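Local coordinates for protein spermidine synthase (Corynebacterium glutamicum ATCC 13032, PDB 3GJY) that probably transfers an aminopropyl group from decarboxylated S-adenosylmethionine to putrescine to make spermidine, at residues Leu91-Leu96 / Ser114-Val119; Asp161-Asp166 / Gly194-Asn199; Trp73-Ala78 / Ala104-Asp109; Gln86-Leu91 / Asp109-Ser114; Leu121-Ala126 / Ile143-Ala148. One frame throughout, in Å; residues are numbered along the deposited sequence.

Interaction 1: Leu91-Leu96 / Ser114-Val119; sequences LRITHL and SRNTVV
Arg92 to Leu96 and Arg115 to Val119 run as neighbouring parallel strands, their axes 4.7 Å apart and 16° from aligned, joined by five backbone hydrogen bonds from Leu91 O to Val119 N. These are the strands of a right-handed beta-alpha-beta crossover through helix 102-110, in the Rossmann-like sheet of the AdoMet-dependent transferase fold. In parallel register, like-placed side chains sit side by side. On the face covered by helix 102-110, the polar pair is His95 and Asn116. Chi1 of His95 (-59°) puts CG beside the backbone N, and the ring NE2 donates to Asn116 OD1 over 2.9 Å. The bond is nearly straight, lies close to the ring plane and uses an in-plane lone pair of the amide oxygen, although ring and amide planes are 39° apart. The same OD1 rests against Ile93 CD1, while Asn116 ND2 gives its protons to Arg140 O and to Ser114 OG, which itself bonds Tyr111 O, so a buried amide is well satisfied. Beta-branched Val118 suits the strand and lays CG2 beside the imidazole. Over the other face, Arg92 and Arg115 lie side by side despite like charge, each bent at chi3; a salt bridge from Arg92 NH2 to Asp161 probably offsets part of it. Further along, Leu96 CD2 meets Val119 CG2 at 4.1 Å.

Interaction 2: Asp161-Asp166 / Gly194-Asn199; sequences DVIIRD and GLYVAN
Arg165 carries the side-chain part of this contact. Its guanidinium lies over Ala198, whose CB stands 3.6 Å from the plane toward the rim, and the small methyl allows so close an approach. At the guanidinium edge, NH2 donates to Asn199 O over 3.0 Å; Asn199 O lies near the guanidinium plane, whereas NH2 stands 45° out of the carbonyl plane. Tyr196 turns its ring almost perpendicular to the guanidinium, and its OH lies near CD and near NH1, the latter at too poor an angle for a hydrogen bond. One residue on, Asn199 ND2 points nearly straight at Asp166 OD1, 2.9 Å away, reaching it from above the carboxylate plane. Beneath these groups, strands 162-165 and 194-199 pair in parallel at the middle of the Rossmann-like sheet, five backbone bonds running from Asp161 O to Asn199 N. Beta-branched Val162, Ile164 and Val197 join Leu195 on the face packed by helix 69-85; on the other, Ile163 CG2 touches Tyr196 CD1 at 4.1 Å, beside helix 180-189. A second shell fixes the polar ends: Glu212 forms a salt bridge with Arg165 NH1, Tyr70 OH bonds Asp166 OD2, and Asn239 ND2 donates to Asn199 OD1. Water 2 accepts from Arg165 NE over 2.9 Å and also reaches Asn199 O.

Interaction 3: Trp73-Ala78 / Ala104-Asp109; sequences WIATGA and ARYFAD
Tyr106 reaches Ala75 CB, and Phe107 reaches Ala75 CA and Ala78 CB, through different first torsions: the tyrosine holds CG anti to its backbone N (chi1 176°), whereas the phenylalanine holds CG anti to its carbonyl carbon (chi1 -74°). Consecutive residues on a helix point about 100° apart, and this difference brings both rings to the same neighbouring helix. The contact is helix-to-helix packing on one face of the Rossmann-like sheet, between helix 69-85, ahead of the first parallel strand, and helix 102-110, the crossover that follows it. The segment axes stay 11.3 Å apart, wide for two helices, and the aromatic side chains span the distance; alanines on the receiving helix let Phe107 come up to its backbone. Ala75 CB meets the outer end of the tyrosine ring, 3.4 Å from CE2 and about as near to OH, an oblique and tight approach. The tyrosine hydroxyl is held at this place by a hydrogen bond with Arg79 of helix 69-85. Phe107 meets the other helix mainly through CZ, with CE1 also near Ala78 CB and Ile74 O close to the ring plane. Below, the phenylalanine packs on Ile93 and His95 of the sheet; a phenyl ring, with no polar atom to satisfy, suits this buried place. The two aromatic rings also meet each other, Tyr106 CD2 standing 4.0 Å above the centre of the Phe107 ring.

Interaction 4: Gln86-Leu91 / Asp109-Ser114; sequences QDASKL and DVYPQS
Ala88 and Gln113 are joined through water rather than directly: water 3 donates to Ala88 O and accepts from Gln113 N at 2.9 Å, and no direct hydrogen bond links the two loops. A second molecule, water 4, lies between Ser89 O and Gln113 O. Apolar contact is confined to the inner side, where Ala88 CB comes to 3.6 Å from Tyr111 CD1 and Leu91 CD2 approaches Tyr111 CD2 from the same side of the ring plane. Val110 CG1 sits over the centre of the opposite face, and the hydroxyl bonds Asp83 of helix 69-85, so the tyrosine is held both at the ring and at the hydroxyl. Toward the surface, Gln113, in one of its two conformers, places OE1 against Ser89 CB. Each loop is stiffened from within. Asp87 OD1 accepts from Ser89 N, making an Asx turn, and takes an added bond from Ser89 OG on the same face of the carboxylate; across from it, residues 111-114 form a type I beta turn in which Tyr111 O takes both N and OG of Ser114. The facing polar backbone atoms at the start of these two parallel strands are thus served by the turns' own bonds and by water, with water 3 the clear bridge, and not by direct bonds between the loops.

Interaction 5: Leu121-Ala126 / Ile143-Ala148; sequences LDAELA and IRVDDA
Ala126 makes the tight part of this contact: its CB lies 3.6 Å from Val145 CG2 and 3.7 Å from Ile143 CG2, in the groove between two alternate residues of the edge strand. A bare methyl lets helix 123-132 settle onto strand 141-145, closing a beta-alpha-beta unit that begins with strand 115-120. Ile143 also places CD1 by Ala126 O. Towards the exposed side the packing slackens. Val145 CG1, anti to its backbone N (chi1 176°), meets Ala123 CB at 4.1 Å and lies near Leu121 O. None of the polar side chains bonds across the contact. Asp122 is the N-cap of the helix, its OD1 accepting from Glu124 N and Leu125 N, while its other oxygen bonds Tyr31 N. Arg144 grips Asp146, in one of the latter's two conformers, side-on, NE and NH2 both bonding OD2. Since no hydrogen bond crosses between the segments, the contact rests on apolar packing, and charged groups at its margins find partners along their own segment or beyond it.

In the fold
Interactions 1 and 2 form the buried parallel part of one mixed sheet, joined edge to edge where strand 92-96 bonds strand 160-165 through Thr94 and Leu96 with Ile164; both combine regular backbone pairing with buried polar side-chain bonds. Interaction 3, also buried, roofs that sheet with apolar contacts alone, Phe107 touching Ile164. Interaction 4 lies partly at the surface, sharing helix 102-110 with interaction 3, and Leu91, Ser114 and water 1 with interaction 1; there water replaces direct bonds. Interaction 5 is at the sheet's outer edge, bonded to interaction 1 between Val118 and Arg144, and about 24 Å from interaction 4, centre to centre. It too is apolar across the contact, with charges around it.

Interaction 1: Leu91-Leu96 / Ser114-Val119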
# COMPACT_ATOMS: atom_id res chain seq x y z
N LEU A 91 -15.14 9.08 2.07
CA LEU A 91 -14.17 8.01 1.92
C LEU A 91 -13.40 7.73 3.21
O LEU A 91 -12.90 8.66 3.85
CB LEU A 91 -13.22 8.41 0.78
CG LEU A 91 -12.44 7.24 0.19
CD1 LEU A 91 -13.37 6.34 -0.61
CD2 LEU A 91 -11.34 7.79 -0.72
N ARG A 92 -13.24 6.44 3.54
CA ARG A 92 -12.47 5.97 4.71
C ARG A 92 -11.40 5.05 4.17
O ARG A 92 -11.69 3.98 3.61
CB ARG A 92 -13.36 5.20 5.70
CG ARG A 92 -14.52 6.00 6.20
CD ARG A 92 -15.65 5.09 6.71
NE ARG A 92 -16.16 4.25 5.63
CZ ARG A 92 -17.05 3.27 5.79
NH1 ARG A 92 -17.50 3.01 7.02
NH2 ARG A 92 -17.41 2.52 4.74
N ILE A 93 -10.13 5.47 4.30
CA ILE A 93 -9.00 4.66 3.83
C ILE A 93 -8.17 4.20 5.03
O ILE A 93 -7.71 5.06 5.81
CB ILE A 93 -8.09 5.43 2.84
CG1 ILE A 93 -8.90 6.05 1.69
CG2 ILE A 93 -6.96 4.47 2.34
CD1 ILE A 93 -8.05 6.86 0.73
N THR A 94 -7.97 2.88 5.17
CA THR A 94 -7.08 2.32 6.20
C THR A 94 -5.77 1.95 5.58
O THR A 94 -5.75 1.22 4.56
CB THR A 94 -7.72 1.06 6.83
OG1 THR A 94 -8.88 1.49 7.53
CG2 THR A 94 -6.77 0.33 7.81
N HIS A 95 -4.69 2.44 6.18
CA HIS A 95 -3.33 2.18 5.74
C HIS A 95 -2.69 1.24 6.74
O HIS A 95 -2.44 1.64 7.89
CB HIS A 95 -2.53 3.49 5.65
CG HIS A 95 -3.12 4.48 4.72
ND1 HIS A 95 -2.59 4.74 3.47
CD2 HIS A 95 -4.18 5.32 4.87
CE1 HIS A 95 -3.31 5.68 2.89
NE2 HIS A 95 -4.29 6.04 3.71
N LEU A 96 -2.50 -0.00 6.31
CA LEU A 96 -1.82 -0.98 7.19
C LEU A 96 -0.32 -0.87 6.90
O LEU A 96 0.19 -1.37 5.88
CB LEU A 96 -2.35 -2.41 6.94
CG LEU A 96 -3.83 -2.60 7.23
CD1 LEU A 96 -4.27 -3.99 6.80
CD2 LEU A 96 -4.24 -2.29 8.68
N SER A 114 -11.71 12.97 2.83
CA SER A 114 -11.39 11.59 3.24
C SER A 114 -10.79 11.53 4.64
O SER A 114 -10.19 12.50 5.13
CB SER A 114 -10.46 10.91 2.22
OG SER A 114 -9.15 11.48 2.22
N ARG A 115 -11.04 10.40 5.29
CA ARG A 115 -10.43 10.08 6.57
C ARG A 115 -9.44 8.96 6.36
O ARG A 115 -9.85 7.85 5.97
CB ARG A 115 -11.49 9.64 7.56
CG ARG A 115 -12.38 10.79 8.06
CD ARG A 115 -13.28 10.37 9.21
NE ARG A 115 -14.42 9.61 8.73
CZ ARG A 115 -15.16 8.78 9.49
NH1 ARG A 115 -14.84 8.54 10.77
NH2 ARG A 115 -16.23 8.16 8.95
N ASN A 116 -8.16 9.22 6.61
CA ASN A 116 -7.09 8.22 6.42
C ASN A 116 -6.57 7.80 7.77
O ASN A 116 -6.15 8.66 8.55
CB ASN A 116 -5.93 8.82 5.61
CG ASN A 116 -6.33 9.12 4.17
OD1 ASN A 116 -6.10 8.29 3.26
ND2 ASN A 116 -6.99 10.25 3.96
N THR A 117 -6.66 6.51 8.07
CA THR A 117 -6.14 5.99 9.34
C THR A 117 -4.92 5.14 9.05
O THR A 117 -5.03 4.20 8.25
CB THR A 117 -7.20 5.18 10.07
OG1 THR A 117 -8.32 6.03 10.32
CG2 THR A 117 -6.69 4.63 11.37
N VAL A 118 -3.79 5.47 9.66
CA VAL A 118 -2.55 4.73 9.45
C VAL A 118 -2.28 3.92 10.71
O VAL A 118 -2.20 4.48 11.79
CB VAL A 118 -1.35 5.69 9.15
CG1 VAL A 118 -0.07 4.87 8.87
CG2 VAL A 118 -1.67 6.62 7.95
N VAL A 119 -2.10 2.62 10.55
CA VAL A 119 -1.73 1.73 11.64
C VAL A 119 -0.23 1.50 11.53
O VAL A 119 0.26 0.87 10.57
CB VAL A 119 -2.47 0.38 11.61
CG1 VAL A 119 -2.05 -0.49 12.82
CG2 VAL A 119 -3.98 0.61 11.53
O HOH W 1 -14.79 10.21 5.46

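Interaction 2: Asp161-Asp166 / Gly194-Asn199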
# COMPACT_ATOMS: atom_id res chain seq x y z
N ASP A 161 -13.56 1.92 3.33
CA ASP A 161 -13.84 1.79 1.90
C ASP A 161 -12.68 1.27 1.11
O ASP A 161 -12.87 0.65 0.07
CB ASP A 161 -14.25 3.15 1.35
CG ASP A 161 -15.44 3.68 2.10
OD1 ASP A 161 -16.53 3.07 2.00
OD2 ASP A 161 -15.31 4.65 2.83
N VAL A 162 -11.46 1.52 1.62
CA VAL A 162 -10.23 1.12 0.95
C VAL A 162 -9.27 0.69 2.04
O VAL A 162 -9.16 1.36 3.05
CB VAL A 162 -9.60 2.32 0.15
CG1 VAL A 162 -8.35 1.86 -0.55
CG2 VAL A 162 -10.60 2.95 -0.84
N ILE A 163 -8.54 -0.39 1.78
CA ILE A 163 -7.40 -0.78 2.62
C ILE A 163 -6.16 -0.79 1.72
O ILE A 163 -6.17 -1.42 0.68
CB ILE A 163 -7.62 -2.21 3.20
CG1 ILE A 163 -8.80 -2.22 4.19
CG2 ILE A 163 -6.36 -2.78 3.87
CD1 ILE A 163 -9.35 -3.63 4.44
N ILE A 164 -5.11 -0.10 2.16
CA ILE A 164 -3.80 -0.10 1.52
C ILE A 164 -2.83 -0.79 2.47
O ILE A 164 -2.63 -0.33 3.59
CB ILE A 164 -3.33 1.34 1.20
CG1 ILE A 164 -4.38 2.05 0.30
CG2 ILE A 164 -1.94 1.30 0.53
CD1 ILE A 164 -4.10 3.46 -0.06
N ARG A 165 -2.24 -1.90 2.02
CA ARG A 165 -1.24 -2.62 2.82
C ARG A 165 0.14 -2.24 2.30
O ARG A 165 0.48 -2.48 1.12
CB ARG A 165 -1.37 -4.14 2.70
CG ARG A 165 -0.58 -4.84 3.76
CD ARG A 165 -0.28 -6.29 3.39
NE ARG A 165 0.65 -6.37 2.28
CZ ARG A 165 0.80 -7.45 1.52
NH1 ARG A 165 0.07 -8.54 1.74
NH2 ARG A 165 1.66 -7.43 0.52
N ASP A 166 0.96 -1.66 3.17
CA ASP A 166 2.33 -1.29 2.82
C ASP A 166 3.17 -1.46 4.06
O ASP A 166 3.59 -0.50 4.69
CB ASP A 166 2.40 0.13 2.26
CG ASP A 166 3.78 0.49 1.72
OD1 ASP A 166 4.52 -0.43 1.38
OD2 ASP A 166 4.11 1.71 1.65
N GLY A 194 -15.76 -2.61 -1.86
CA GLY A 194 -14.60 -1.75 -1.58
C GLY A 194 -13.31 -2.33 -2.13
O GLY A 194 -13.29 -3.41 -2.70
N LEU A 195 -12.21 -1.59 -1.95
CA LEU A 195 -10.94 -1.92 -2.57
C LEU A 195 -9.89 -2.32 -1.57
O LEU A 195 -9.66 -1.60 -0.61
CB LEU A 195 -10.44 -0.74 -3.40
CG LEU A 195 -9.06 -0.83 -4.04
CD1 LEU A 195 -9.12 -1.89 -5.14
CD2 LEU A 195 -8.67 0.56 -4.64
N TYR A 196 -9.22 -3.44 -1.84
CA TYR A 196 -7.97 -3.82 -1.18
C TYR A 196 -6.82 -3.61 -2.17
O TYR A 196 -6.85 -4.10 -3.29
CB TYR A 196 -8.06 -5.29 -0.72
CG TYR A 196 -6.75 -5.84 -0.21
CD1 TYR A 196 -6.43 -5.81 1.15
CD2 TYR A 196 -5.83 -6.39 -1.10
CE1 TYR A 196 -5.23 -6.32 1.61
CE2 TYR A 196 -4.60 -6.91 -0.65
CZ TYR A 196 -4.31 -6.87 0.73
OH TYR A 196 -3.13 -7.35 1.22
N VAL A 197 -5.77 -2.92 -1.71
CA VAL A 197 -4.57 -2.63 -2.53
C VAL A 197 -3.35 -2.94 -1.69
O VAL A 197 -3.26 -2.44 -0.57
CB VAL A 197 -4.44 -1.12 -2.88
CG1 VAL A 197 -3.16 -0.86 -3.67
CG2 VAL A 197 -5.64 -0.62 -3.62
N ALA A 198 -2.40 -3.71 -2.22
CA ALA A 198 -1.19 -4.03 -1.48
C ALA A 198 0.07 -3.79 -2.27
O ALA A 198 0.16 -4.16 -3.45
CB ALA A 198 -1.21 -5.50 -0.98
N ASN A 199 1.06 -3.24 -1.60
CA ASN A 199 2.42 -3.24 -2.12
C ASN A 199 3.08 -4.58 -1.81
O ASN A 199 3.09 -5.02 -0.66
CB ASN A 199 3.22 -2.11 -1.49
CG ASN A 199 4.62 -2.01 -2.01
OD1 ASN A 199 4.91 -2.40 -3.15
ND2 ASN A 199 5.51 -1.46 -1.18
O HOH W 2 2.95 -4.65 2.15

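Interaction 3: Trp73-Ala78 / Ala104-Asp109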
# COMPACT_ATOMS: atom_id res chain seq x y z
N TRP A 73 2.15 4.20 -8.32
CA TRP A 73 1.29 3.14 -8.88
C TRP A 73 0.05 2.92 -8.03
O TRP A 73 -1.06 2.78 -8.56
CB TRP A 73 2.07 1.84 -9.06
CG TRP A 73 3.30 2.01 -9.92
CD1 TRP A 73 3.59 3.05 -10.77
CD2 TRP A 73 4.38 1.11 -10.00
NE1 TRP A 73 4.82 2.87 -11.35
CE2 TRP A 73 5.33 1.67 -10.91
CE3 TRP A 73 4.66 -0.13 -9.41
CZ2 TRP A 73 6.54 1.04 -11.22
CZ3 TRP A 73 5.89 -0.77 -9.73
CH2 TRP A 73 6.79 -0.18 -10.63
N ILE A 74 0.24 2.89 -6.70
CA ILE A 74 -0.93 2.82 -5.79
C ILE A 74 -1.85 4.03 -6.03
O ILE A 74 -3.08 3.88 -6.13
CB ILE A 74 -0.50 2.74 -4.32
CG1 ILE A 74 0.19 1.40 -4.07
CG2 ILE A 74 -1.71 2.91 -3.40
CD1 ILE A 74 0.90 1.33 -2.71
N ALA A 75 -1.27 5.23 -6.12
CA ALA A 75 -2.10 6.42 -6.36
C ALA A 75 -2.92 6.26 -7.63
O ALA A 75 -4.12 6.54 -7.63
CB ALA A 75 -1.22 7.67 -6.49
N THR A 76 -2.29 5.81 -8.72
CA THR A 76 -2.99 5.69 -9.99
C THR A 76 -4.10 4.63 -9.92
O THR A 76 -5.25 4.88 -10.34
CB THR A 76 -1.98 5.33 -11.10
OG1 THR A 76 -1.09 6.44 -11.27
CG2 THR A 76 -2.72 5.01 -12.42
N GLY A 77 -3.77 3.45 -9.40
CA GLY A 77 -4.76 2.37 -9.39
C GLY A 77 -5.91 2.69 -8.44
O GLY A 77 -7.07 2.47 -8.79
N ALA A 78 -5.59 3.20 -7.24
CA ALA A 78 -6.64 3.50 -6.26
C ALA A 78 -7.52 4.66 -6.72
O ALA A 78 -8.74 4.60 -6.61
CB ALA A 78 -6.04 3.79 -4.86
N ALA A 104 -1.01 8.29 3.03
CA ALA A 104 -2.16 8.88 3.72
C ALA A 104 -2.26 10.38 3.44
O ALA A 104 -3.35 10.93 3.16
CB ALA A 104 -2.12 8.58 5.24
N ARG A 105 -1.12 11.05 3.54
CA ARG A 105 -1.00 12.49 3.25
C ARG A 105 -1.41 12.81 1.80
O ARG A 105 -2.08 13.82 1.52
CB ARG A 105 0.46 12.88 3.53
CG ARG A 105 0.88 14.31 3.14
CD ARG A 105 2.34 14.48 3.55
NE ARG A 105 2.95 15.75 3.14
CZ ARG A 105 3.79 15.89 2.12
NH1 ARG A 105 4.06 14.87 1.30
NH2 ARG A 105 4.36 17.06 1.94
N TYR A 106 -1.01 11.93 0.88
CA TYR A 106 -1.37 12.09 -0.52
C TYR A 106 -2.88 12.02 -0.72
O TYR A 106 -3.51 12.92 -1.31
CB TYR A 106 -0.66 10.98 -1.32
CG TYR A 106 -1.03 10.99 -2.78
CD1 TYR A 106 -0.34 11.78 -3.70
CD2 TYR A 106 -2.09 10.22 -3.24
CE1 TYR A 106 -0.69 11.80 -5.04
CE2 TYR A 106 -2.48 10.25 -4.58
CZ TYR A 106 -1.78 11.05 -5.48
OH TYR A 106 -2.15 11.06 -6.80
N PHE A 107 -3.49 10.92 -0.21
CA PHE A 107 -4.93 10.76 -0.40
C PHE A 107 -5.72 11.82 0.34
O PHE A 107 -6.80 12.21 -0.11
CB PHE A 107 -5.41 9.35 -0.01
CG PHE A 107 -5.04 8.31 -1.02
CD1 PHE A 107 -5.60 8.31 -2.27
CD2 PHE A 107 -4.03 7.41 -0.75
CE1 PHE A 107 -5.23 7.36 -3.22
CE2 PHE A 107 -3.63 6.47 -1.71
CZ PHE A 107 -4.24 6.45 -2.95
N ALA A 108 -5.20 12.26 1.48
CA ALA A 108 -5.90 13.33 2.23
C ALA A 108 -5.97 14.63 1.40
O ALA A 108 -6.95 15.39 1.50
CB ALA A 108 -5.24 13.58 3.55
N ASP A 109 -4.95 14.87 0.57
CA ASP A 109 -4.99 16.08 -0.26
C ASP A 109 -5.84 15.91 -1.52
O ASP A 109 -6.61 16.82 -1.90
CB ASP A 109 -3.57 16.50 -0.65
CG ASP A 109 -3.55 17.91 -1.23
OD1 ASP A 109 -3.84 18.85 -0.46
OD2 ASP A 109 -3.26 18.05 -2.43

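Interaction 4: Gln86-Leu91 / Asp109-Ser114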
# COMPACT_ATOMS: atom_id res chain seq x y z
N GLN A 86 -16.67 4.99 -5.95
CA GLN A 86 -16.92 5.34 -4.56
C GLN A 86 -17.22 6.82 -4.38
O GLN A 86 -17.05 7.61 -5.30
CB GLN A 86 -15.72 4.90 -3.67
CG GLN A 86 -15.58 3.37 -3.69
CD GLN A 86 -14.39 2.90 -2.91
OE1 GLN A 86 -13.30 3.43 -3.07
NE2 GLN A 86 -14.58 1.88 -2.09
N ASP A 87 -17.68 7.17 -3.20
CA ASP A 87 -18.06 8.54 -2.88
C ASP A 87 -16.91 9.17 -2.09
O ASP A 87 -16.70 8.89 -0.90
CB ASP A 87 -19.36 8.52 -2.08
CG ASP A 87 -19.88 9.91 -1.75
OD1 ASP A 87 -19.12 10.90 -1.92
OD2 ASP A 87 -21.05 9.99 -1.30
N ALA A 88 -16.14 10.02 -2.76
CA ALA A 88 -14.98 10.65 -2.15
C ALA A 88 -15.31 11.50 -0.94
O ALA A 88 -14.44 11.71 -0.07
CB ALA A 88 -14.23 11.51 -3.20
N SER A 89 -16.54 12.03 -0.89
CA SER A 89 -16.90 12.93 0.21
C SER A 89 -17.05 12.20 1.54
O SER A 89 -17.11 12.84 2.60
CB SER A 89 -18.18 13.73 -0.13
OG SER A 89 -19.28 12.88 -0.10
N LYS A 90 -17.08 10.88 1.50
CA LYS A 90 -17.21 10.11 2.74
C LYS A 90 -16.22 8.94 2.83
O LYS A 90 -16.39 7.97 3.60
CB LYS A 90 -18.65 9.70 2.98
CG LYS A 90 -19.28 8.92 1.89
CD LYS A 90 -20.59 8.29 2.38
CE LYS A 90 -21.22 7.45 1.31
NZ LYS A 90 -22.46 6.83 1.91
N LEU A 91 -15.14 9.08 2.07
CA LEU A 91 -14.17 8.01 1.92
C LEU A 91 -13.40 7.73 3.21
O LEU A 91 -12.90 8.66 3.85
CB LEU A 91 -13.22 8.41 0.78
CG LEU A 91 -12.44 7.24 0.19
CD1 LEU A 91 -13.37 6.34 -0.61
CD2 LEU A 91 -11.34 7.79 -0.72
N ASP A 109 -4.95 14.87 0.57
CA ASP A 109 -4.99 16.08 -0.26
C ASP A 109 -5.84 15.91 -1.52
O ASP A 109 -6.61 16.82 -1.90
CB ASP A 109 -3.57 16.50 -0.65
CG ASP A 109 -3.55 17.91 -1.23
OD1 ASP A 109 -3.84 18.85 -0.46
OD2 ASP A 109 -3.26 18.05 -2.43
N VAL A 110 -5.72 14.75 -2.16
CA VAL A 110 -6.51 14.46 -3.36
C VAL A 110 -8.02 14.43 -3.04
O VAL A 110 -8.84 14.94 -3.82
CB VAL A 110 -6.09 13.13 -3.98
CG1 VAL A 110 -7.02 12.71 -5.14
CG2 VAL A 110 -4.65 13.27 -4.49
N TYR A 111 -8.34 13.87 -1.87
CA TYR A 111 -9.71 13.72 -1.42
C TYR A 111 -9.83 14.44 -0.09
O TYR A 111 -9.63 13.85 0.98
CB TYR A 111 -10.02 12.23 -1.28
CG TYR A 111 -9.88 11.43 -2.56
CD1 TYR A 111 -10.71 11.72 -3.67
CD2 TYR A 111 -8.94 10.40 -2.67
CE1 TYR A 111 -10.61 11.01 -4.88
CE2 TYR A 111 -8.82 9.66 -3.87
CZ TYR A 111 -9.66 9.98 -4.97
OH TYR A 111 -9.57 9.23 -6.11
N PRO A 112 -10.12 15.75 -0.12
CA PRO A 112 -9.98 16.56 1.10
C PRO A 112 -10.99 16.30 2.20
O PRO A 112 -10.82 16.83 3.32
CB PRO A 112 -10.07 18.01 0.57
CG PRO A 112 -10.72 17.91 -0.75
CD PRO A 112 -10.35 16.58 -1.33
N GLN A 113 -12.00 15.48 1.91
CA GLN A 113 -12.98 15.05 2.91
C GLN A 113 -12.74 13.62 3.39
O GLN A 113 -13.48 13.11 4.24
CB GLN A 113 -14.40 15.17 2.35
CG GLN A 113 -14.77 16.61 2.00
CD GLN A 113 -16.14 16.73 1.38
OE1 GLN A 113 -16.32 16.52 0.18
NE2 GLN A 113 -17.11 17.08 2.20
N SER A 114 -11.71 12.97 2.83
CA SER A 114 -11.39 11.59 3.24
C SER A 114 -10.79 11.53 4.64
O SER A 114 -10.19 12.50 5.13
CB SER A 114 -10.46 10.91 2.22
OG SER A 114 -9.15 11.48 2.22
O HOH W 3 -12.81 13.99 -0.45
O HOH W 4 -15.99 12.22 5.32
O HOH W 1 -14.79 10.21 5.46

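Interaction 5: Leu121-Ala126 / Ile143-Ala148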
# COMPACT_ATOMS: atom_id res chain seq x y z
N LEU A 121 3.43 0.42 13.52
CA LEU A 121 4.03 -0.35 14.60
C LEU A 121 4.88 0.50 15.58
O LEU A 121 4.87 0.28 16.81
CB LEU A 121 4.90 -1.44 13.96
CG LEU A 121 5.63 -2.38 14.92
CD1 LEU A 121 4.64 -3.25 15.70
CD2 LEU A 121 6.67 -3.20 14.14
N ASP A 122 5.59 1.46 15.03
CA ASP A 122 6.70 2.13 15.70
C ASP A 122 6.23 3.47 16.27
O ASP A 122 5.95 4.40 15.51
CB ASP A 122 7.86 2.27 14.70
CG ASP A 122 9.14 2.73 15.36
OD1 ASP A 122 9.09 3.63 16.24
OD2 ASP A 122 10.21 2.19 14.98
N ALA A 123 6.14 3.55 17.60
CA ALA A 123 5.63 4.77 18.25
C ALA A 123 6.46 6.02 17.89
O ALA A 123 5.91 7.12 17.73
CB ALA A 123 5.60 4.58 19.79
N GLU A 124 7.77 5.84 17.70
CA GLU A 124 8.64 6.95 17.40
C GLU A 124 8.48 7.40 15.95
O GLU A 124 8.47 8.60 15.67
CB GLU A 124 10.11 6.60 17.73
CG GLU A 124 11.09 7.76 17.44
CD GLU A 124 10.91 8.99 18.34
OE1 GLU A 124 10.01 9.03 19.22
OE2 GLU A 124 11.71 9.93 18.14
N LEU A 125 8.33 6.44 15.03
CA LEU A 125 8.03 6.83 13.66
C LEU A 125 6.69 7.58 13.61
O LEU A 125 6.57 8.59 12.90
CB LEU A 125 8.00 5.65 12.70
CG LEU A 125 7.75 6.00 11.24
CD1 LEU A 125 8.79 7.01 10.71
CD2 LEU A 125 7.84 4.69 10.44
N ALA A 126 5.69 7.10 14.35
CA ALA A 126 4.41 7.79 14.44
C ALA A 126 4.57 9.22 14.95
O ALA A 126 3.97 10.16 14.40
CB ALA A 126 3.43 6.97 15.33
N ILE A 143 -3.25 8.57 13.21
CA ILE A 143 -2.28 7.47 13.39
C ILE A 143 -2.67 6.63 14.60
O ILE A 143 -2.93 7.17 15.68
CB ILE A 143 -0.83 7.99 13.56
CG1 ILE A 143 -0.47 8.97 12.41
CG2 ILE A 143 0.15 6.84 13.69
CD1 ILE A 143 0.76 9.80 12.67
N ARG A 144 -2.74 5.32 14.39
CA ARG A 144 -2.94 4.38 15.50
C ARG A 144 -1.65 3.58 15.61
O ARG A 144 -1.24 2.94 14.63
CB ARG A 144 -4.14 3.47 15.18
CG ARG A 144 -4.40 2.44 16.23
CD ARG A 144 -5.65 1.65 15.94
NE ARG A 144 -5.74 0.57 16.91
CZ ARG A 144 -6.80 -0.22 17.01
NH1 ARG A 144 -7.83 -0.03 16.21
NH2 ARG A 144 -6.81 -1.18 17.90
N VAL A 145 -1.05 3.56 16.81
CA VAL A 145 0.18 2.79 17.04
C VAL A 145 -0.28 1.43 17.54
O VAL A 145 -0.82 1.30 18.67
CB VAL A 145 1.10 3.47 18.03
CG1 VAL A 145 2.31 2.58 18.30
CG2 VAL A 145 1.53 4.82 17.45
N ASP A 146 -0.14 0.41 16.68
CA ASP A 146 -0.69 -0.91 16.96
C ASP A 146 -0.10 -1.92 15.99
O ASP A 146 0.54 -1.53 15.01
CB ASP A 146 -2.21 -0.88 16.79
CG ASP A 146 -2.95 -1.72 17.82
OD1 ASP A 146 -2.45 -2.79 18.21
OD2 ASP A 146 -4.05 -1.30 18.22
N ASP A 147 -0.36 -3.21 16.25
CA ASP A 147 -0.01 -4.25 15.29
C ASP A 147 -1.12 -4.32 14.24
O ASP A 147 -2.29 -4.53 14.53
CB ASP A 147 0.20 -5.62 15.94
CG ASP A 147 0.03 -6.78 14.96
OD1 ASP A 147 0.50 -6.72 13.80
OD2 ASP A 147 -0.60 -7.77 15.37
N ALA A 148 -0.72 -4.10 13.00
CA ALA A 148 -1.68 -4.07 11.90
C ALA A 148 -2.46 -5.37 11.69
O ALA A 148 -3.63 -5.32 11.24
CB ALA A 148 -0.99 -3.63 10.61